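Long-range contacts in exoglucanase A (Cellulomonas fimi, PDB 7CBD), which hydrolyses the beta-1,4-glucosidic bonds of cellulose with inversion of anomeric configuration, releasing cellobiose from the non-reducing chain ends: residues A[85-89]-A[139-143]; A[16-20]-A[71-76]; A[301-307]-A[322-328]. All blocks are in the same frame, centred on the assembly; numbering follows the deposited sequence.

Contact 1: A[85-89]-A[139-143]; sequences VPLVF and SIRIA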
ATOM      1  N   VAL A  85     -20.680   3.244  15.626  1.00  9.24           N
ATOM      2  CA  VAL A  85     -20.902   2.500  14.388  1.00  8.38           C
ATOM      3  C   VAL A  85     -19.744   1.513  14.288  1.00  7.70           C
ATOM      4  O   VAL A  85     -18.799   1.598  15.087  1.00  7.39           O
ATOM      5  CB  VAL A  85     -20.939   3.444  13.171  1.00  9.57           C
ATOM      6  CG1 VAL A  85     -22.107   4.403  13.272  1.00 11.21           C
ATOM      7  CG2 VAL A  85     -19.618   4.191  13.024  1.00 11.23           C
ATOM      8  N   PRO A  86     -19.763   0.556  13.362  1.00  7.56           N
ATOM      9  CA  PRO A  86     -18.622  -0.360  13.261  1.00  7.30           C
ATOM     10  C   PRO A  86     -17.331   0.393  12.970  1.00  7.14           C
ATOM     11  O   PRO A  86     -17.327   1.485  12.396  1.00  7.42           O
ATOM     12  CB  PRO A  86     -19.011  -1.285  12.103  1.00  8.21           C
ATOM     13  CG  PRO A  86     -20.526  -1.229  12.085  1.00  9.42           C
ATOM     14  CD  PRO A  86     -20.845   0.184  12.431  1.00  9.09           C
ATOM     15  N   LEU A  87     -16.224  -0.192  13.402  1.00  6.63           N
ATOM     16  CA  LEU A  87     -14.909   0.378  13.152  1.00  6.56           C
ATOM     17  C   LEU A  87     -14.022  -0.684  12.521  1.00  6.92           C
ATOM     18  O   LEU A  87     -14.021  -1.836  12.963  1.00  7.05           O
ATOM     19  CB  LEU A  87     -14.282   0.862  14.464  1.00  7.90           C
ATOM     20  CG  LEU A  87     -12.837   1.366  14.364  1.00  8.72           C
ATOM     21  CD1 LEU A  87     -12.627   2.563  15.274  1.00 10.00           C
ATOM     22  CD2 LEU A  87     -11.820   0.270  14.687  1.00  8.94           C
ATOM     23  N   VAL A  88     -13.267  -0.289  11.496  1.00  6.41           N
ATOM     24  CA  VAL A  88     -12.265  -1.141  10.861  1.00  6.42           C
ATOM     25  C   VAL A  88     -10.879  -0.698  11.313  1.00  6.69           C
ATOM     26  O   VAL A  88     -10.496   0.468  11.133  1.00  7.01           O
ATOM     27  CB  VAL A  88     -12.364  -1.091   9.328  1.00  7.18           C
ATOM     28  CG1 VAL A  88     -11.251  -1.940   8.703  1.00  7.86           C
ATOM     29  CG2 VAL A  88     -13.727  -1.541   8.844  1.00  8.68           C
ATOM     30  N   PHE A  89     -10.129  -1.640  11.880  1.00  6.00           N
ATOM     31  CA  PHE A  89      -8.726  -1.466  12.214  1.00  5.95           C
ATOM     32  C   PHE A  89      -7.906  -2.087  11.090  1.00  5.36           C
ATOM     33  O   PHE A  89      -7.994  -3.294  10.856  1.00  5.81           O
ATOM     34  CB  PHE A  89      -8.455  -2.160  13.552  1.00  5.99           C
ATOM     35  CG  PHE A  89      -7.000  -2.280  13.898  1.00  6.68           C
ATOM     36  CD1 PHE A  89      -6.209  -1.153  14.008  1.00  9.25           C
ATOM     37  CD2 PHE A  89      -6.418  -3.522  14.113  1.00  8.15           C
ATOM     38  CE1 PHE A  89      -4.865  -1.258  14.323  1.00  9.60           C
ATOM     39  CE2 PHE A  89      -5.085  -3.632  14.435  1.00  8.48           C
ATOM     40  CZ  PHE A  89      -4.306  -2.495  14.540  1.00  8.77           C
ATOM     41  N   SER A 139     -15.800  -6.369  19.402  1.00  9.25           N
ATOM     42  CA  SER A 139     -16.549  -5.167  19.056  1.00  8.72           C
ATOM     43  C   SER A 139     -15.923  -4.367  17.918  1.00  8.83           C
ATOM     44  O   SER A 139     -16.481  -3.332  17.533  1.00 10.15           O
ATOM     45  CB  SER A 139     -16.695  -4.274  20.289  1.00  9.56           C
ATOM     46  OG  SER A 139     -15.423  -3.928  20.804  1.00 10.29           O
ATOM     47  N   ILE A 140     -14.783  -4.793  17.379  1.00  7.41           N
ATOM     48  CA  ILE A 140     -14.167  -4.117  16.247  1.00  7.05           C
ATOM     49  C   ILE A 140     -14.025  -5.108  15.096  1.00  7.15           C
ATOM     50  O   ILE A 140     -14.184  -6.320  15.260  1.00  9.23           O
ATOM     51  CB  ILE A 140     -12.814  -3.457  16.589  1.00  7.60           C
ATOM     52  CG1 ILE A 140     -11.755  -4.518  16.910  1.00  8.10           C
ATOM     53  CG2 ILE A 140     -12.984  -2.435  17.720  1.00  8.60           C
ATOM     54  CD1 ILE A 140     -10.375  -3.941  17.090  1.00  9.38           C
ATOM     55  N   ARG A 141     -13.748  -4.569  13.916  1.00  6.98           N
ATOM     56  CA  ARG A 141     -13.414  -5.358  12.743  1.00  6.11           C
ATOM     57  C   ARG A 141     -11.960  -5.086  12.397  1.00  6.38           C
ATOM     58  O   ARG A 141     -11.481  -3.963  12.559  1.00  7.00           O
ATOM     59  CB  ARG A 141     -14.307  -4.968  11.560  1.00  7.08           C
ATOM     60  CG  ARG A 141     -15.786  -5.178  11.823  1.00  7.39           C
ATOM     61  CD  ARG A 141     -16.645  -4.578  10.725  1.00  8.16           C
ATOM     62  NE  ARG A 141     -18.052  -4.873  10.963  1.00  8.38           N
ATOM     63  CZ  ARG A 141     -19.067  -4.377  10.265  1.00  8.10           C
ATOM     64  NH1 ARG A 141     -18.856  -3.522   9.272  1.00  9.22           N
ATOM     65  NH2 ARG A 141     -20.302  -4.740  10.572  1.00  8.68           N
ATOM     66  N   ILE A 142     -11.256  -6.112  11.935  1.00  5.84           N
ATOM     67  CA  ILE A 142      -9.860  -5.979  11.535  1.00  5.99           C
ATOM     68  C   ILE A 142      -9.774  -6.293  10.049  1.00  5.85           C
ATOM     69  O   ILE A 142     -10.170  -7.382   9.615  1.00  6.78           O
ATOM     70  CB  ILE A 142      -8.934  -6.891  12.360  1.00  6.67           C
ATOM     71  CG1 ILE A 142      -9.062  -6.568  13.865  1.00  7.51           C
ATOM     72  CG2 ILE A 142      -7.499  -6.753  11.864  1.00  7.59           C
ATOM     73  CD1 ILE A 142      -9.980  -7.499  14.630  1.00  9.37           C
ATOM     74  N   ALA A 143      -9.294  -5.334   9.265  1.00  5.05           N
ATOM     75  CA  ALA A 143      -8.995  -5.568   7.858  1.00  5.61           C
ATOM     76  C   ALA A 143      -7.504  -5.850   7.779  1.00  5.92           C
ATOM     77  O   ALA A 143      -6.687  -4.952   7.991  1.00  6.01           O
ATOM     78  CB  ALA A 143      -9.370  -4.365   7.000  1.00  5.28           C
TER
HETATM   79  O   HOH W   1     -17.130  -2.851  14.722  1.00 10.88           O
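Leu87 to Phe89 and Arg141 to Ala143 run as neighbouring parallel strands, their short axes 41° apart and joined by the hydrogen bonds Arg141 N to Leu87 O, Phe89 N to Arg141 O (2.8 Å, nearly straight) and Ala143 N to Phe89 O. Just ahead of this ladder a water bridges Leu87 N and Ser139 O, carrying the pairing on where direct bonds end. On one face of the sheet lie Val88 and Arg141. The arginine chain, extended from CG to NE, runs alongside Pro86, whose CB sits over the centre of one guanidinium face, 3.6 Å from Arg141 CZ; NH1 is held by the carbonyl of Pro9. Were the arginine an alanine, the Pro9 carbonyl would probably lose this donor and the proline ring its cover. Val88 CG1, anti to its own nitrogen (chi1 177°), meets Ala143 CB at 3.5 Å. On the other face Phe89 and Ile142 lie side by side, CG1 of the isoleucine reaching the ring edge at CD2 (4.0 Å), while His72 and Leu73 of helix 69-83 pack against the phenylalanine. Such parallel pairing is characteristic of the central beta barrel of glycosyl hydrolase family 6 catalytic domains.

Contact 2: A[16-20]-A[71-76]; sequences YVNPT and FHLDNA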
ATOM      1  N   TYR A  16      -9.846   3.088  12.078  1.00  6.64           N
ATOM      2  CA  TYR A  16      -8.952   3.412  13.187  1.00  6.47           C
ATOM      3  C   TYR A  16      -7.952   4.489  12.800  1.00  6.57           C
ATOM      4  O   TYR A  16      -7.324   4.414  11.742  1.00  7.51           O
ATOM      5  CB  TYR A  16      -8.172   2.160  13.575  1.00  7.25           C
ATOM      6  CG  TYR A  16      -7.106   2.350  14.638  1.00  6.08           C
ATOM      7  CD1 TYR A  16      -7.454   2.603  15.954  1.00  7.35           C
ATOM      8  CD2 TYR A  16      -5.752   2.231  14.329  1.00  6.31           C
ATOM      9  CE1 TYR A  16      -6.489   2.757  16.935  1.00  7.64           C
ATOM     10  CE2 TYR A  16      -4.775   2.376  15.304  1.00  6.94           C
ATOM     11  CZ  TYR A  16      -5.154   2.629  16.610  1.00  6.98           C
ATOM     12  OH  TYR A  16      -4.213   2.772  17.608  1.00  7.91           O
ATOM     13  N   VAL A  17      -7.770   5.462  13.688  1.00  6.37           N
ATOM     14  CA  VAL A  17      -6.729   6.475  13.547  1.00  5.83           C
ATOM     15  C   VAL A  17      -5.623   6.171  14.555  1.00  6.70           C
ATOM     16  O   VAL A  17      -5.885   6.043  15.760  1.00  7.22           O
ATOM     17  CB  VAL A  17      -7.301   7.891  13.719  1.00  6.80           C
ATOM     18  CG1 VAL A  17      -6.201   8.934  13.610  1.00  7.94           C
ATOM     19  CG2 VAL A  17      -8.373   8.142  12.672  1.00  8.06           C
ATOM     20  N   ASN A  18      -4.392   6.044  14.062  1.00  6.29           N
ATOM     21  CA  ASN A  18      -3.241   5.633  14.856  1.00  6.54           C
ATOM     22  C   ASN A  18      -2.665   6.840  15.589  1.00  7.33           C
ATOM     23  O   ASN A  18      -2.083   7.726  14.951  1.00  7.15           O
ATOM     24  CB  ASN A  18      -2.213   5.000  13.914  1.00  6.00           C
ATOM     25  CG  ASN A  18      -0.921   4.623  14.603  1.00  6.53           C
ATOM     26  OD1 ASN A  18      -0.725   4.884  15.790  1.00  7.96           O
ATOM     27  ND2 ASN A  18      -0.026   3.995  13.853  1.00  7.33           N
ATOM     28  N   PRO A  19      -2.796   6.913  16.919  1.00  7.41           N
ATOM     29  CA  PRO A  19      -2.320   8.112  17.631  1.00  7.74           C
ATOM     30  C   PRO A  19      -0.816   8.294  17.581  1.00  7.66           C
ATOM     31  O   PRO A  19      -0.341   9.429  17.711  1.00  8.12           O
ATOM     32  CB  PRO A  19      -2.818   7.898  19.065  1.00  9.32           C
ATOM     33  CG  PRO A  19      -2.914   6.418  19.194  1.00 10.16           C
ATOM     34  CD  PRO A  19      -3.321   5.890  17.840  1.00  8.54           C
ATOM     35  N   THR A  20      -0.050   7.214  17.402  1.00  7.27           N
ATOM     36  CA  THR A  20       1.400   7.344  17.309  1.00  7.08           C
ATOM     37  C   THR A  20       1.795   8.024  16.005  1.00  6.99           C
ATOM     38  O   THR A  20       2.618   8.952  15.992  1.00  7.93           O
ATOM     39  CB  THR A  20       2.043   5.963  17.427  1.00  7.92           C
ATOM     40  OG1 THR A  20       1.547   5.315  18.607  1.00  8.87           O
ATOM     41  CG2 THR A  20       3.572   6.065  17.507  1.00  9.32           C
ATOM     42  N   PHE A  71      -1.788  -2.359  22.216  1.00  7.24           N
ATOM     43  CA  PHE A  71      -2.040  -0.926  22.336  1.00  7.76           C
ATOM     44  C   PHE A  71      -3.041  -0.462  21.286  1.00  7.03           C
ATOM     45  O   PHE A  71      -4.039   0.194  21.605  1.00  7.49           O
ATOM     46  CB  PHE A  71      -0.697  -0.196  22.202  1.00  8.44           C
ATOM     47  CG  PHE A  71      -0.800   1.298  22.016  1.00  9.09           C
ATOM     48  CD1 PHE A  71      -1.041   2.138  23.094  1.00 10.25           C
ATOM     49  CD2 PHE A  71      -0.588   1.867  20.769  1.00 10.16           C
ATOM     50  CE1 PHE A  71      -1.098   3.518  22.924  1.00 11.02           C
ATOM     51  CE2 PHE A  71      -0.642   3.244  20.590  1.00 10.71           C
ATOM     52  CZ  PHE A  71      -0.899   4.069  21.668  1.00 10.62           C
ATOM     53  N   HIS A  72      -2.811  -0.835  20.024  1.00  7.51           N
ATOM     54  CA  HIS A  72      -3.692  -0.394  18.943  1.00  6.76           C
ATOM     55  C   HIS A  72      -5.073  -1.032  19.026  1.00  6.96           C
ATOM     56  O   HIS A  72      -6.083  -0.363  18.779  1.00  7.90           O
ATOM     57  CB  HIS A  72      -3.039  -0.671  17.593  1.00  7.15           C
ATOM     58  CG  HIS A  72      -1.807   0.137  17.367  1.00  7.40           C
ATOM     59  ND1 HIS A  72      -1.837   1.503  17.192  1.00  8.58           N
ATOM     60  CD2 HIS A  72      -0.503  -0.222  17.337  1.00  8.76           C
ATOM     61  CE1 HIS A  72      -0.604   1.949  17.039  1.00  8.43           C
ATOM     62  NE2 HIS A  72       0.225   0.924  17.130  1.00  9.09           N
ATOM     63  N   LEU A  73      -5.143  -2.325  19.346  1.00  7.28           N
ATOM     64  CA  LEU A  73      -6.445  -2.978  19.461  1.00  7.28           C
ATOM     65  C   LEU A  73      -7.278  -2.352  20.576  1.00  5.89           C
ATOM     66  O   LEU A  73      -8.480  -2.095  20.401  1.00  7.12           O
ATOM     67  CB  LEU A  73      -6.262  -4.477  19.678  1.00  7.68           C
ATOM     68  CG  LEU A  73      -5.640  -5.212  18.494  1.00  7.54           C
ATOM     69  CD1 LEU A  73      -5.189  -6.591  18.932  1.00  8.40           C
ATOM     70  CD2 LEU A  73      -6.646  -5.317  17.368  1.00  8.00           C
ATOM     71  N   ASP A  74      -6.651  -2.080  21.725  1.00  6.46           N
ATOM     72  CA  ASP A  74      -7.349  -1.400  22.814  1.00  7.10           C
ATOM     73  C   ASP A  74      -7.801  -0.003  22.397  1.00  6.85           C
ATOM     74  O   ASP A  74      -8.926   0.414  22.704  1.00  7.76           O
ATOM     75  CB  ASP A  74      -6.442  -1.302  24.039  1.00  8.39           C
ATOM     76  CG  ASP A  74      -6.173  -2.646  24.691  1.00  9.72           C
ATOM     77  OD1 ASP A  74      -6.937  -3.616  24.466  1.00 10.56           O
ATOM     78  OD2 ASP A  74      -5.176  -2.722  25.450  1.00 10.57           O
ATOM     79  N   ASN A  75      -6.931   0.745  21.706  1.00  7.07           N
ATOM     80  CA  ASN A  75      -7.328   2.060  21.208  1.00  7.75           C
ATOM     81  C   ASN A  75      -8.503   1.939  20.255  1.00  6.99           C
ATOM     82  O   ASN A  75      -9.418   2.772  20.272  1.00  7.81           O
ATOM     83  CB  ASN A  75      -6.178   2.728  20.460  1.00  7.99           C
ATOM     84  CG  ASN A  75      -4.999   3.049  21.340  1.00  9.75           C
ATOM     85  OD1 ASN A  75      -5.104   3.094  22.566  1.00 10.41           O
ATOM     86  ND2 ASN A  75      -3.848   3.276  20.707  1.00 10.25           N
ATOM     87  N   ALA A  76      -8.469   0.930  19.383  1.00  6.77           N
ATOM     88  CA  ALA A  76      -9.539   0.746  18.413  1.00  6.72           C
ATOM     89  C   ALA A  76     -10.874   0.469  19.095  1.00  6.95           C
ATOM     90  O   ALA A  76     -11.907   0.993  18.664  1.00  7.44           O
ATOM     91  CB  ALA A  76      -9.185  -0.368  17.427  1.00  6.87           C
TER
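The N-terminus of helix 19-30 docks here against helix 69-83, with Tyr16 and Asn18 of the approach to the first helix meeting one side of the second. Asn18 is the N-cap: its OD1 accepts from Thr20 N at 2.9 Å, the donor standing above the carbonyl plane. With CG anti to the backbone nitrogen (chi1 175°), the Tyr16 ring reaches across to the helix and points its hydroxyl into a polar notch formed by residues one turn apart. Its OH is 2.7 Å from His72 ND1 in a hydrogen bond, and OH also accepts from Asn75 ND2 (3.2 Å, 164° at the hydrogen), lying in the plane of that amide. The phenol and imidazole meet rim to rim with planes 87° apart, whereas the Asn75 amide is nearly coplanar with the phenol. Farther back along the ring, the tyrosine's CD1 rests on Ala76 CB at 3.7 Å and its CE1 on Asn75 CB. The capping oxygen has a further neighbour, since Asn18 OD1 lies 3.2 Å from His72 CE1, at the imidazole edge. Toward the outside, Pro19 CG packs on Phe71 CZ (4.0 Å) and Thr20 OG1 approaches Phe71 CE2. Phe89 of strand 87-93 stacks edge-to-face with Tyr16. Two bonds therefore grip one phenolic oxygen at a buried tyrosine, which satisfies its polarity and probably fixes the rotation of both the imidazole and the Asn75 amide.

Contact 3: A[301-307]-A[322-328]; sequences WGGPNRP and ANRVDRR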
ATOM      1  N   TRP A 301      -0.177  12.565  -6.964  1.00  6.56           N
ATOM      2  CA  TRP A 301       0.556  13.250  -8.039  1.00  6.16           C
ATOM      3  C   TRP A 301      -0.008  14.645  -8.330  1.00  6.32           C
ATOM      4  O   TRP A 301      -0.338  14.990  -9.469  1.00  6.99           O
ATOM      5  CB  TRP A 301       0.634  12.382  -9.300  1.00  6.28           C
ATOM      6  CG  TRP A 301       1.505  11.198  -9.087  1.00  5.98           C
ATOM      7  CD1 TRP A 301       1.111   9.895  -8.946  1.00  6.33           C
ATOM      8  CD2 TRP A 301       2.930  11.205  -8.943  1.00  6.63           C
ATOM      9  NE1 TRP A 301       2.209   9.088  -8.739  1.00  6.84           N
ATOM     10  CE2 TRP A 301       3.336   9.869  -8.726  1.00  6.73           C
ATOM     11  CE3 TRP A 301       3.907  12.213  -8.973  1.00  7.50           C
ATOM     12  CZ2 TRP A 301       4.675   9.515  -8.546  1.00  6.78           C
ATOM     13  CZ3 TRP A 301       5.236  11.858  -8.798  1.00  7.05           C
ATOM     14  CH2 TRP A 301       5.608  10.522  -8.583  1.00  6.94           C
ATOM     15  N   GLY A 302      -0.112  15.454  -7.282  1.00  6.80           N
ATOM     16  CA  GLY A 302      -0.579  16.817  -7.387  1.00  7.32           C
ATOM     17  C   GLY A 302       0.552  17.827  -7.346  1.00  8.55           C
ATOM     18  O   GLY A 302       1.709  17.533  -7.669  1.00  9.23           O
ATOM     19  N   GLY A 303       0.208  19.046  -6.949  1.00  8.68           N
ATOM     20  CA  GLY A 303       1.165  20.122  -6.936  1.00 10.44           C
ATOM     21  C   GLY A 303       1.337  20.746  -8.303  1.00 11.67           C
ATOM     22  O   GLY A 303       0.645  20.402  -9.266  1.00 11.10           O
ATOM     23  N   PRO A 304       2.280  21.686  -8.413  1.00 13.31           N
ATOM     24  CA  PRO A 304       2.415  22.462  -9.658  1.00 13.43           C
ATOM     25  C   PRO A 304       2.857  21.645 -10.860  1.00 12.62           C
ATOM     26  O   PRO A 304       2.644  22.089 -11.997  1.00 14.12           O
ATOM     27  CB  PRO A 304       3.445  23.544  -9.299  1.00 15.39           C
ATOM     28  CG  PRO A 304       4.189  22.991  -8.123  1.00 16.71           C
ATOM     29  CD  PRO A 304       3.196  22.156  -7.359  1.00 14.03           C
ATOM     30  N   ASN A 305       3.458  20.472 -10.662  1.00 11.72           N
ATOM     31  CA  ASN A 305       3.898  19.675 -11.802  1.00 11.95           C
ATOM     32  C   ASN A 305       2.787  18.828 -12.411  1.00 11.64           C
ATOM     33  O   ASN A 305       3.018  18.181 -13.438  1.00 13.28           O
ATOM     34  CB  ASN A 305       5.092  18.786 -11.430  1.00 13.92           C
ATOM     35  CG  ASN A 305       6.347  19.588 -11.139  1.00 17.45           C
ATOM     36  OD1 ASN A 305       6.328  20.815 -11.159  1.00 19.94           O
ATOM     37  ND2 ASN A 305       7.444  18.897 -10.863  1.00 19.45           N
ATOM     38  N   ARG A 306       1.605  18.810 -11.823  1.00 10.69           N
ATOM     39  CA  ARG A 306       0.522  17.997 -12.368  1.00 10.32           C
ATOM     40  C   ARG A 306      -0.031  18.658 -13.622  1.00 11.33           C
ATOM     41  O   ARG A 306      -0.449  19.825 -13.566  1.00 12.14           O
ATOM     42  CB  ARG A 306      -0.594  17.828 -11.340  1.00 10.20           C
ATOM     43  CG  ARG A 306      -1.754  16.964 -11.828  1.00  9.89           C
ATOM     44  CD  ARG A 306      -2.906  16.974 -10.845  1.00 10.48           C
ATOM     45  NE  ARG A 306      -3.997  16.080 -11.229  1.00 10.36           N
ATOM     46  CZ  ARG A 306      -4.082  14.799 -10.877  1.00  9.55           C
ATOM     47  NH1 ARG A 306      -3.114  14.234 -10.159  1.00  9.19           N
ATOM     48  NH2 ARG A 306      -5.128  14.076 -11.262  1.00 10.13           N
ATOM     49  N   PRO A 307      -0.046  17.976 -14.764  1.00 11.43           N
ATOM     50  CA  PRO A 307      -0.640  18.585 -15.956  1.00 12.27           C
ATOM     51  C   PRO A 307      -2.133  18.767 -15.751  1.00 13.66           C
ATOM     52  O   PRO A 307      -2.794  17.942 -15.117  1.00 14.56           O
ATOM     53  CB  PRO A 307      -0.335  17.575 -17.067  1.00 12.12           C
ATOM     54  CG  PRO A 307      -0.134  16.284 -16.370  1.00 12.91           C
ATOM     55  CD  PRO A 307       0.440  16.608 -15.018  1.00 11.17           C
ATOM     56  N   ALA A 322       4.054  14.400 -21.404  1.00 11.05           N
ATOM     57  CA  ALA A 322       3.470  15.688 -21.048  1.00 12.38           C
ATOM     58  C   ALA A 322       2.144  15.536 -20.314  1.00 11.67           C
ATOM     59  O   ALA A 322       1.756  16.430 -19.556  1.00 13.96           O
ATOM     60  CB  ALA A 322       3.262  16.542 -22.300  1.00 13.37           C
ATOM     61  N   ASN A 323       1.441  14.421 -20.516  1.00 10.98           N
ATOM     62  CA  ASN A 323       0.066  14.294 -20.063  1.00 10.20           C
ATOM     63  C   ASN A 323      -0.137  13.335 -18.897  1.00  9.04           C
ATOM     64  O   ASN A 323      -1.224  13.343 -18.306  1.00 10.42           O
ATOM     65  CB  ASN A 323      -0.848  13.909 -21.235  1.00 10.69           C
ATOM     66  CG  ASN A 323      -0.973  15.024 -22.249  1.00 13.15           C
ATOM     67  OD1 ASN A 323      -1.214  16.175 -21.884  1.00 15.33           O
ATOM     68  ND2 ASN A 323      -0.800  14.698 -23.523  1.00 14.16           N
ATOM     69  N   ARG A 324       0.859  12.525 -18.542  1.00  7.90           N
ATOM     70  CA  ARG A 324       0.724  11.632 -17.403  1.00  8.31           C
ATOM     71  C   ARG A 324       0.881  12.399 -16.097  1.00  7.47           C
ATOM     72  O   ARG A 324       1.730  13.288 -15.983  1.00  8.54           O
ATOM     73  CB  ARG A 324       1.764  10.512 -17.474  1.00  7.88           C
ATOM     74  CG  ARG A 324       3.243  10.929 -17.482  1.00  8.98           C
ATOM     75  CD  ARG A 324       4.072   9.673 -17.652  1.00  8.54           C
ATOM     76  NE  ARG A 324       5.448   9.821 -18.125  1.00  9.09           N
ATOM     77  CZ  ARG A 324       6.521   9.857 -17.340  1.00  9.64           C
ATOM     78  NH1 ARG A 324       6.394   9.860 -16.021  1.00  9.96           N
ATOM     79  NH2 ARG A 324       7.727   9.916 -17.882  1.00 10.34           N
ATOM     80  N   VAL A 325       0.052  12.050 -15.109  1.00  6.90           N
ATOM     81  CA  VAL A 325       0.223  12.645 -13.790  1.00  7.36           C
ATOM     82  C   VAL A 325       1.302  11.918 -13.002  1.00  6.95           C
ATOM     83  O   VAL A 325       1.987  12.536 -12.181  1.00  7.20           O
ATOM     84  CB  VAL A 325      -1.097  12.794 -13.006  1.00  8.47           C
ATOM     85  CG1 VAL A 325      -2.118  13.581 -13.823  1.00  9.04           C
ATOM     86  CG2 VAL A 325      -1.653  11.440 -12.593  1.00  9.01           C
ATOM     87  N   ASP A 326       1.473  10.610 -13.216  1.00  7.19           N
ATOM     88  CA  ASP A 326       2.580   9.893 -12.592  1.00  6.12           C
ATOM     89  C   ASP A 326       3.872  10.445 -13.174  1.00  6.39           C
ATOM     90  O   ASP A 326       4.139  10.267 -14.367  1.00  7.50           O
ATOM     91  CB  ASP A 326       2.443   8.405 -12.898  1.00  7.08           C
ATOM     92  CG  ASP A 326       3.421   7.544 -12.112  1.00  6.74           C
ATOM     93  OD1 ASP A 326       4.514   8.026 -11.739  1.00  6.66           O
ATOM     94  OD2 ASP A 326       3.096   6.364 -11.882  1.00  7.32           O
ATOM     95  N   ARG A 327       4.666  11.128 -12.346  1.00  6.20           N
ATOM     96  CA  ARG A 327       5.879  11.794 -12.812  1.00  6.00           C
ATOM     97  C   ARG A 327       7.139  10.965 -12.584  1.00  6.68           C
ATOM     98  O   ARG A 327       8.244  11.487 -12.735  1.00  7.37           O
ATOM     99  CB  ARG A 327       6.029  13.180 -12.164  1.00  7.36           C
ATOM    100  CG  ARG A 327       4.828  14.116 -12.315  1.00  7.32           C
ATOM    101  CD  ARG A 327       4.351  14.250 -13.754  1.00  8.05           C
ATOM    102  NE  ARG A 327       5.417  14.686 -14.649  1.00  8.80           N
ATOM    103  CZ  ARG A 327       5.328  14.700 -15.976  1.00 10.08           C
ATOM    104  NH1 ARG A 327       6.364  15.093 -16.700  1.00 11.16           N
ATOM    105  NH2 ARG A 327       4.212  14.311 -16.586  1.00 10.66           N
ATOM    106  N   ARG A 328       7.006   9.693 -12.226  1.00  6.29           N
ATOM    107  CA  ARG A 328       8.181   8.871 -11.993  1.00  6.08           C
ATOM    108  C   ARG A 328       8.987   8.674 -13.274  1.00  6.89           C
ATOM    109  O   ARG A 328       8.496   8.837 -14.394  1.00  7.95           O
ATOM    110  CB  ARG A 328       7.765   7.503 -11.467  1.00  6.91           C
ATOM    111  CG  ARG A 328       7.340   7.518 -10.018  1.00  6.67           C
ATOM    112  CD  ARG A 328       7.010   6.128  -9.547  1.00  6.71           C
ATOM    113  NE  ARG A 328       5.740   5.685 -10.093  1.00  6.90           N
ATOM    114  CZ  ARG A 328       5.133   4.557  -9.742  1.00  6.16           C
ATOM    115  NH1 ARG A 328       5.711   3.722  -8.889  1.00  6.75           N
ATOM    116  NH2 ARG A 328       3.952   4.254 -10.265  1.00  6.71           N
TER
HETATM  117  O   HOH W   2       1.441  15.103 -11.593  1.00  8.01           O
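Trp301 lies against Val325 to Arg328 in the tightly packed part of the contact. Asp326 CA stands 3.7 Å from the centroid of the indole five-membered ring, 2° off its normal, a CH-pi contact; Arg327 N lies over the same face. Trp301 CB meets Val325 O at 3.2 Å. Asp326 OD1 accepts from Arg328 N, and Arg328 grips the carboxylate side-on in a salt bridge, NH2 to OD2 at 2.8 Å and NE to OD1 at 3.1 Å, through syn lone pairs. The indole NE1 donates to Thr236 O. Arg306, CG anti to the backbone N (chi1 -179°), lays a guanidinium face on Val325 CG1, 3.7 Å from CZ; NH1 donates to Trp301 O from above its carbonyl plane, and Tyr428 adds a cation-pi contact. Pro307 CG packs 3.5 Å from Arg324 O. A water donates to both Trp301 O and Val325 O; no direct hydrogen bond crosses. The exposed turn at Asn305 is looser, Arg327 CD lying 4.2 Å from Asn305 O. The OD1 to Arg328 N bond makes an Asx turn, packed against one indole face, in a loop whose Arg328 side chain comes about 9 Å from that of Asp371, a predicted active-site residue.

Contact 2 (16-20 with 71-76) comes first along the chain, then contact 1, then contact 3. Contacts 1 and 2 are neighbours, their centres 11 Å apart, because helix 69-83 leads directly into strand 87-93. They share one packing layer: Tyr16 N probably bonds to Val88 O, and Leu73 CD2 packs on Phe89 CD2, joining the segment before helix 19-30, and helix 69-83, to strand 87-93. Contact 3 lies across the chain's centre from contact 1, with centres 35 Å apart and nearest atoms about 23 Å apart; contact 2 is about 34 Å from contact 3, centre to centre. In this catalytic domain, contacts 1 and 2 are packing away from the annotated sites, whereas contact 3 reaches nearer to one.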